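Local coordinates for formimidoylglutamase (Bacillus subtilis, PDB 3M1R), which catalyses the hydrolysis of N-formimidoyl-L-glutamate to L-glutamate and formamide, the last step of a route of histidine degradation, using two manganese ions per subunit, at residues R218-L222 against I223-K227. Sequence-based numbering, arbitrary orientation.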
loop_
_atom_site.group_PDB
_atom_site.type_symbol
_atom_site.label_atom_id
_atom_site.label_comp_id
_atom_site.label_asym_id
_atom_site.label_seq_id
_atom_site.Cartn_x
_atom_site.Cartn_y
_atom_site.Cartn_z
ATOM N N ARG D 218 -32.399 -0.871 -13.265
ATOM C CA ARG D 218 -31.655 -0.984 -14.511
ATOM C C ARG D 218 -32.559 -1.055 -15.733
ATOM O O ARG D 218 -32.215 -0.535 -16.792
ATOM C CB ARG D 218 -30.710 -2.182 -14.472
ATOM C CG ARG D 218 -29.436 -1.909 -13.688
ATOM C CD ARG D 218 -28.364 -1.280 -14.562
ATOM N NE ARG D 218 -27.260 -0.728 -13.776
ATOM C CZ ARG D 218 -27.242 0.523 -13.329
ATOM N NH1 ARG D 218 -28.269 1.332 -13.584
ATOM N NH2 ARG D 218 -26.217 0.966 -12.621
ATOM N N GLU D 219 -33.712 -1.694 -15.603
ATOM C CA GLU D 219 -34.621 -1.734 -16.734
ATOM C C GLU D 219 -35.458 -0.465 -16.845
ATOM O O GLU D 219 -35.737 -0.007 -17.945
ATOM C CB GLU D 219 -35.507 -2.982 -16.719
ATOM C CG GLU D 219 -36.186 -3.273 -15.401
ATOM C CD GLU D 219 -37.011 -4.552 -15.447
ATOM O OE1 GLU D 219 -38.224 -4.446 -15.746
ATOM O OE2 GLU D 219 -36.450 -5.653 -15.194
ATOM N N LYS D 220 -35.834 0.111 -15.709
ATOM C CA LYS D 220 -36.733 1.265 -15.691
ATOM C C LYS D 220 -35.960 2.591 -15.637
ATOM O O LYS D 220 -36.445 3.623 -16.105
ATOM C CB LYS D 220 -37.713 1.145 -14.514
ATOM C CG LYS D 220 -38.700 2.286 -14.366
ATOM C CD LYS D 220 -40.004 2.013 -15.109
ATOM C CE LYS D 220 -40.815 0.903 -14.454
ATOM N NZ LYS D 220 -41.295 1.281 -13.097
ATOM N N GLY D 221 -34.749 2.556 -15.084
ATOM C CA GLY D 221 -33.945 3.759 -14.932
ATOM C C GLY D 221 -34.156 4.393 -13.570
ATOM O O GLY D 221 -35.285 4.459 -13.080
ATOM N N LEU D 222 -33.077 4.861 -12.947
ATOM C CA LEU D 222 -33.182 5.411 -11.595
ATOM C C LEU D 222 -34.149 6.611 -11.470
ATOM O O LEU D 222 -35.040 6.610 -10.620
ATOM C CB LEU D 222 -31.794 5.754 -11.023
ATOM C CG LEU D 222 -31.814 6.245 -9.572
ATOM C CD1 LEU D 222 -32.647 5.317 -8.689
ATOM C CD2 LEU D 222 -30.405 6.421 -9.015
ATOM N N ILE D 223 -33.967 7.636 -12.297
ATOM C CA ILE D 223 -34.820 8.813 -12.183
ATOM C C ILE D 223 -36.304 8.514 -12.479
ATOM O O ILE D 223 -37.182 8.952 -11.736
ATOM C CB ILE D 223 -34.337 9.992 -13.046
ATOM C CG1 ILE D 223 -32.916 10.414 -12.655
ATOM C CG2 ILE D 223 -35.307 11.157 -12.893
ATOM C CD1 ILE D 223 -32.851 11.229 -11.402
ATOM N N PRO D 224 -36.592 7.779 -13.564
ATOM C CA PRO D 224 -37.989 7.360 -13.761
ATOM C C PRO D 224 -38.521 6.508 -12.600
ATOM O O PRO D 224 -39.672 6.650 -12.205
ATOM C CB PRO D 224 -37.930 6.542 -15.056
ATOM C CG PRO D 224 -36.772 7.117 -15.796
ATOM C CD PRO D 224 -35.748 7.431 -14.720
ATOM N N THR D 225 -37.692 5.638 -12.047
ATOM C CA THR D 225 -38.127 4.832 -10.911
ATOM C C THR D 225 -38.584 5.716 -9.750
ATOM O O THR D 225 -39.592 5.440 -9.109
ATOM C CB THR D 225 -37.031 3.880 -10.416
ATOM O OG1 THR D 225 -36.790 2.867 -11.400
ATOM C CG2 THR D 225 -37.467 3.212 -9.128
ATOM N N ILE D 226 -37.847 6.790 -9.496
ATOM C CA ILE D 226 -38.182 7.719 -8.418
ATOM C C ILE D 226 -39.437 8.550 -8.708
ATOM O O ILE D 226 -40.240 8.810 -7.808
ATOM C CB ILE D 226 -36.997 8.654 -8.118
ATOM C CG1 ILE D 226 -35.819 7.861 -7.558
ATOM C CG2 ILE D 226 -37.397 9.733 -7.138
ATOM C CD1 ILE D 226 -34.625 8.735 -7.272
ATOM N N LYS D 227 -39.608 8.971 -9.956
ATOM C CA LYS D 227 -40.805 9.725 -10.322
ATOM C C LYS D 227 -42.042 8.862 -10.136
ATOM O O LYS D 227 -43.099 9.342 -9.739
ATOM C CB LYS D 227 -40.716 10.233 -11.764
ATOM C CG LYS D 227 -39.815 11.433 -11.928
ATOM C CD LYS D 227 -39.407 11.610 -13.368
ATOM C CE LYS D 227 -38.647 12.915 -13.569
ATOM N NZ LYS D 227 -38.352 13.165 -15.010
#
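Leu222 starts the first turn of helix 222-234: its O accepts from Ile226 N at 3.0 Å, an i to i+4 helical bond. Its side chain meets Ile226 loosely, Leu222 CD1 lying 4.2 Å from Ile226 CD1, and the two also touch Ala273 and Ile277 of helix 267-278, respectively. Thr225 grips the carbonyl oxygen of Gly221 twice. Its backbone N donates to Gly221 O at 2.9 Å. Its hydroxyl OG1 donates to the same Gly221 O at 2.8 Å, from well above the carbonyl plane. The hydroxyl can fold back because OG1 stands beside Thr225's own backbone N, opposite the carbonyl carbon (chi1 -68°). The aliphatic stem of Lys220 packs against the same hydroxyl, with Lys220 CG 3.6 Å from Thr225 OG1, before the bent chain carries NZ to a salt bridge with Glu228. On the more exposed side, the ring of Pro224 rests on the preceding carbonyls, with Pro224 CB 3.4 Å from Lys220 O. The arrangement is a short helix-to-helix turn at Gly221, which with positive phi (93°) ends helix 214-220 and is the N-cap of helix 222-234, following strand 210-213, the outermost of this chain's parallel sheet in the arginase fold.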